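Local coordinates for ficolin-3 (Homo sapiens, PDB 2J5Z), which is a lectin of innate immunity whose fibrinogen-like domain binds galactose and probably recognises sugars on microbial surfaces, at residues C8-L18 with H30-V41. Numbering follows the deposited sequence.
Sequences CQEGPRNCREL and HLCLPEGRALPV
Leu31 lays its CD2 methyl across CD1 of Leu18, 3.8 Å away, where the first helix of the fibrinogen-like domain, 15-20, packs on the hairpin of strands 28-32 and 38-44. CG of Leu31 stands anti to its carbonyl carbon (chi1 -56°), which carries both methyls to the segment 8-18: CD1 lies 4.0 Å from Asn14 CA, while CD2 also meets the carbonyl carbon of Asn14. Leu53 of strand 52-58 packs against this leucine too, and against Cys15 and Val41. From the helix start, Cys15 sets its SG 4.2 Å from Val41 CG2 and is itself tied by a disulfide to Cys43, farther along the second hairpin strand. Asn14 is the N-cap, its OD1 accepting from Glu17 N almost in line with the side-chain carbonyl. In the conformer given, the carboxylate of Glu17 turns back to take the backbone N-H of Arg13 on OE1, from above its plane. Just before this, Pro12 O receives Cys32 N at 3.0 Å with an N-H...O angle of 164°, the one backbone hydrogen bond between the segments, and the Pro12 ring brings CG to 3.5 Å from His30 O. Beside the hairpin's tight end, a type I turn from Leu33 to Gly36, the chain's first ordered residue is pinned covalently: a disulfide joins Cys8 SG to Cys32 SG at 2.0 Å. Its torsion, near 173°, is far from the usual 90° and probably reflects a poorly fitted terminus. On the second strand, Ala38 CB lies 4.1 Å from Cys8 SG.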
loop_
_atom_site.group_PDB
_atom_site.type_symbol
_atom_site.label_atom_id
_atom_site.label_comp_id
_atom_site.label_asym_id
_atom_site.label_seq_id
_atom_site.Cartn_x
_atom_site.Cartn_y
_atom_site.Cartn_z
ATOM N N CYS A 8 -19.645 -0.130 -15.019
ATOM C CA CYS A 8 -18.292 -0.031 -15.639
ATOM C C CYS A 8 -18.318 0.816 -16.898
ATOM O O CYS A 8 -18.540 0.303 -17.996
ATOM C CB CYS A 8 -17.780 -1.415 -16.002
ATOM S SG CYS A 8 -16.011 -1.530 -16.074
ATOM N N GLN A 9 -18.081 2.179 -16.412
ATOM C CA GLN A 9 -18.304 3.326 -17.284
ATOM C C GLN A 9 -17.111 3.565 -18.204
ATOM O O GLN A 9 -16.521 4.646 -18.201
ATOM C CB GLN A 9 -19.579 3.134 -18.108
ATOM C CG GLN A 9 -20.752 2.573 -17.318
ATOM C CD GLN A 9 -21.637 3.658 -16.739
ATOM O OE1 GLN A 9 -21.218 4.810 -16.618
ATOM N NE2 GLN A 9 -22.864 3.297 -16.379
ATOM N N GLU A 10 -16.761 2.553 -18.990
ATOM C CA GLU A 10 -15.695 2.685 -19.977
ATOM C C GLU A 10 -14.422 1.967 -19.536
ATOM O O GLU A 10 -14.214 0.795 -19.848
ATOM C CB GLU A 10 -16.152 2.171 -21.343
ATOM C CG GLU A 10 -17.059 0.954 -21.276
ATOM C CD GLU A 10 -16.423 -0.277 -21.888
ATOM O OE1 GLU A 10 -15.466 -0.124 -22.677
ATOM O OE2 GLU A 10 -16.878 -1.400 -21.580
ATOM N N GLY A 11 -13.577 2.688 -18.807
ATOM C CA GLY A 11 -12.258 2.198 -18.411
ATOM C C GLY A 11 -11.337 1.598 -19.457
ATOM O O GLY A 11 -11.750 1.317 -20.584
ATOM N N PRO A 12 -10.065 1.393 -19.071
ATOM C CA PRO A 12 -9.008 0.787 -19.873
ATOM C C PRO A 12 -9.099 -0.730 -19.874
ATOM O O PRO A 12 -9.592 -1.325 -18.918
ATOM C CB PRO A 12 -7.731 1.220 -19.146
ATOM C CG PRO A 12 -8.158 1.346 -17.714
ATOM C CD PRO A 12 -9.591 1.793 -17.732
ATOM N N ARG A 13 -8.583 -1.353 -20.928
ATOM C CA ARG A 13 -8.709 -2.797 -21.107
ATOM C C ARG A 13 -7.499 -3.598 -20.607
ATOM O O ARG A 13 -7.565 -4.823 -20.480
ATOM C CB ARG A 13 -8.999 -3.111 -22.577
ATOM C CG ARG A 13 -10.214 -2.364 -23.112
ATOM C CD ARG A 13 -10.300 -2.414 -24.630
ATOM N NE ARG A 13 -9.199 -1.705 -25.276
ATOM C CZ ARG A 13 -9.234 -1.256 -26.528
ATOM N NH1 ARG A 13 -10.322 -1.434 -27.267
ATOM N NH2 ARG A 13 -8.187 -0.621 -27.038
ATOM N N ASN A 14 -6.398 -2.903 -20.329
ATOM C CA ASN A 14 -5.208 -3.540 -19.771
ATOM C C ASN A 14 -4.233 -2.511 -19.218
ATOM O O ASN A 14 -4.497 -1.316 -19.281
ATOM C CB ASN A 14 -4.511 -4.399 -20.821
ATOM C CG ASN A 14 -4.189 -3.632 -22.091
ATOM O OD1 ASN A 14 -3.626 -2.529 -22.054
ATOM N ND2 ASN A 14 -4.526 -4.222 -23.231
ATOM N N CYS A 15 -3.114 -2.980 -18.676
ATOM C CA CYS A 15 -2.136 -2.067 -18.077
ATOM C C CYS A 15 -1.354 -1.297 -19.137
ATOM O O CYS A 15 -0.897 -0.173 -18.880
ATOM C CB CYS A 15 -1.185 -2.806 -17.126
ATOM S SG CYS A 15 -1.982 -3.458 -15.634
ATOM N N ARG A 16 -1.209 -1.875 -20.327
ATOM C CA ARG A 16 -0.504 -1.175 -21.409
ATOM C C ARG A 16 -1.247 0.092 -21.790
ATOM O O ARG A 16 -0.633 1.129 -22.033
ATOM C CB ARG A 16 -0.346 -2.033 -22.663
ATOM C CG ARG A 16 0.092 -3.444 -22.443
ATOM C CD ARG A 16 0.247 -4.161 -23.786
ATOM N NE ARG A 16 1.590 -3.969 -24.326
ATOM C CZ ARG A 16 2.225 -4.856 -25.088
ATOM N NH1 ARG A 16 1.643 -6.006 -25.402
ATOM N NH2 ARG A 16 3.453 -4.602 -25.521
ATOM N N GLU A 17 -2.574 0.009 -21.840
ATOM C CA GLU A 17 -3.397 1.156 -22.207
ATOM C C GLU A 17 -3.344 2.266 -21.160
ATOM O O GLU A 17 -3.357 3.451 -21.500
ATOM C CB GLU A 17 -4.847 0.727 -22.476
ATOM C CG GLU A 17 -5.036 0.066 -23.833
ATOM C CD GLU A 17 -6.473 -0.336 -24.119
ATOM O OE1 GLU A 17 -7.365 -0.038 -23.294
ATOM O OE2 GLU A 17 -6.711 -0.952 -25.179
ATOM N N LEU A 18 -3.285 1.879 -19.888
ATOM C CA LEU A 18 -3.146 2.836 -18.807
ATOM C C LEU A 18 -1.810 3.558 -18.945
ATOM O O LEU A 18 -1.750 4.778 -18.816
ATOM C CB LEU A 18 -3.236 2.141 -17.438
ATOM C CG LEU A 18 -4.678 1.914 -16.976
ATOM C CD1 LEU A 18 -4.746 0.857 -15.869
ATOM C CD2 LEU A 18 -5.281 3.242 -16.525
ATOM N N HIS A 30 -7.968 0.367 -11.754
ATOM C CA HIS A 30 -9.152 -0.377 -12.198
ATOM C C HIS A 30 -9.158 -0.601 -13.706
ATOM O O HIS A 30 -8.887 0.325 -14.483
ATOM C CB HIS A 30 -10.413 0.335 -11.738
ATOM C CG HIS A 30 -10.668 0.189 -10.274
ATOM N ND1 HIS A 30 -11.661 -0.620 -9.770
ATOM C CD2 HIS A 30 -10.032 0.719 -9.202
ATOM C CE1 HIS A 30 -11.642 -0.565 -8.450
ATOM N NE2 HIS A 30 -10.661 0.239 -8.080
ATOM N N LEU A 31 -9.421 -1.837 -14.118
ATOM C CA LEU A 31 -9.634 -2.142 -15.526
ATOM C C LEU A 31 -11.129 -2.331 -15.707
ATOM O O LEU A 31 -11.823 -2.689 -14.764
ATOM C CB LEU A 31 -8.947 -3.445 -15.939
ATOM C CG LEU A 31 -7.453 -3.656 -15.731
ATOM C CD1 LEU A 31 -6.997 -4.924 -16.441
ATOM C CD2 LEU A 31 -6.673 -2.448 -16.231
ATOM N N CYS A 32 -11.621 -2.070 -16.909
ATOM C CA CYS A 32 -13.011 -2.374 -17.229
ATOM C C CYS A 32 -12.990 -3.647 -18.060
ATOM O O CYS A 32 -12.498 -3.658 -19.187
ATOM C CB CYS A 32 -13.680 -1.220 -17.986
ATOM S SG CYS A 32 -15.517 -1.310 -18.026
ATOM N N LEU A 33 -13.481 -4.732 -17.469
ATOM C CA LEU A 33 -13.531 -6.027 -18.135
ATOM C C LEU A 33 -14.531 -6.035 -19.286
ATOM O O LEU A 33 -15.480 -5.247 -19.297
ATOM C CB LEU A 33 -13.906 -7.117 -17.134
ATOM C CG LEU A 33 -12.926 -7.343 -15.978
ATOM C CD1 LEU A 33 -13.517 -8.323 -14.999
ATOM C CD2 LEU A 33 -11.615 -7.864 -16.520
ATOM N N PRO A 34 -14.321 -6.927 -20.259
ATOM C CA PRO A 34 -15.197 -7.012 -21.430
ATOM C C PRO A 34 -16.680 -7.073 -21.051
ATOM O O PRO A 34 -17.519 -6.508 -21.759
ATOM C CB PRO A 34 -14.759 -8.317 -22.094
ATOM C CG PRO A 34 -13.314 -8.450 -21.716
ATOM C CD PRO A 34 -13.210 -7.897 -20.324
ATOM N N GLU A 35 -17.003 -7.724 -19.937
ATOM C CA GLU A 35 -18.411 -7.846 -19.517
ATOM C C GLU A 35 -18.948 -6.588 -18.826
ATOM O O GLU A 35 -20.108 -6.547 -18.417
ATOM C CB GLU A 35 -18.635 -9.086 -18.629
ATOM C CG GLU A 35 -18.245 -8.903 -17.161
ATOM C CD GLU A 35 -18.506 -10.142 -16.323
ATOM O OE1 GLU A 35 -18.837 -11.209 -16.901
ATOM O OE2 GLU A 35 -18.372 -10.053 -15.080
ATOM N N GLY A 36 -18.103 -5.572 -18.682
ATOM C CA GLY A 36 -18.532 -4.303 -18.094
ATOM C C GLY A 36 -18.452 -4.260 -16.582
ATOM O O GLY A 36 -19.230 -3.563 -15.929
ATOM N N ARG A 37 -17.505 -5.005 -16.020
ATOM C CA ARG A 37 -17.292 -5.043 -14.581
ATOM C C ARG A 37 -15.908 -4.470 -14.279
ATOM O O ARG A 37 -14.943 -4.781 -14.971
ATOM C CB ARG A 37 -17.397 -6.486 -14.085
ATOM C CG ARG A 37 -16.925 -6.724 -12.661
ATOM C CD ARG A 37 -17.210 -8.166 -12.216
ATOM N NE ARG A 37 -16.581 -9.209 -13.043
ATOM C CZ ARG A 37 -15.429 -9.810 -12.745
ATOM N NH1 ARG A 37 -14.759 -9.454 -11.653
ATOM N NH2 ARG A 37 -14.925 -10.757 -13.548
ATOM N N ALA A 38 -15.821 -3.617 -13.268
ATOM C CA ALA A 38 -14.536 -3.016 -12.903
ATOM C C ALA A 38 -13.754 -3.973 -12.030
ATOM O O ALA A 38 -14.307 -4.604 -11.132
ATOM C CB ALA A 38 -14.735 -1.693 -12.181
ATOM N N LEU A 39 -12.453 -4.065 -12.280
ATOM C CA LEU A 39 -11.613 -4.987 -11.530
ATOM C C LEU A 39 -10.346 -4.259 -11.103
ATOM O O LEU A 39 -9.658 -3.730 -11.959
ATOM C CB LEU A 39 -11.224 -6.156 -12.439
ATOM C CG LEU A 39 -10.250 -7.204 -11.882
ATOM C CD1 LEU A 39 -10.860 -7.951 -10.731
ATOM C CD2 LEU A 39 -9.772 -8.167 -12.969
ATOM N N PRO A 40 -10.054 -4.210 -9.790
ATOM C CA PRO A 40 -8.749 -3.678 -9.366
ATOM C C PRO A 40 -7.643 -4.665 -9.724
ATOM O O PRO A 40 -7.780 -5.867 -9.485
ATOM C CB PRO A 40 -8.878 -3.582 -7.836
ATOM C CG PRO A 40 -10.348 -3.773 -7.551
ATOM C CD PRO A 40 -10.861 -4.634 -8.637
ATOM N N VAL A 41 -6.545 -4.155 -10.279
ATOM C CA VAL A 41 -5.405 -4.990 -10.647
ATOM C C VAL A 41 -4.140 -4.204 -10.363
ATOM O O VAL A 41 -4.168 -2.971 -10.349
ATOM C CB VAL A 41 -5.383 -5.326 -12.169
ATOM C CG1 VAL A 41 -6.660 -6.070 -12.585
ATOM C CG2 VAL A 41 -5.208 -4.055 -12.965
#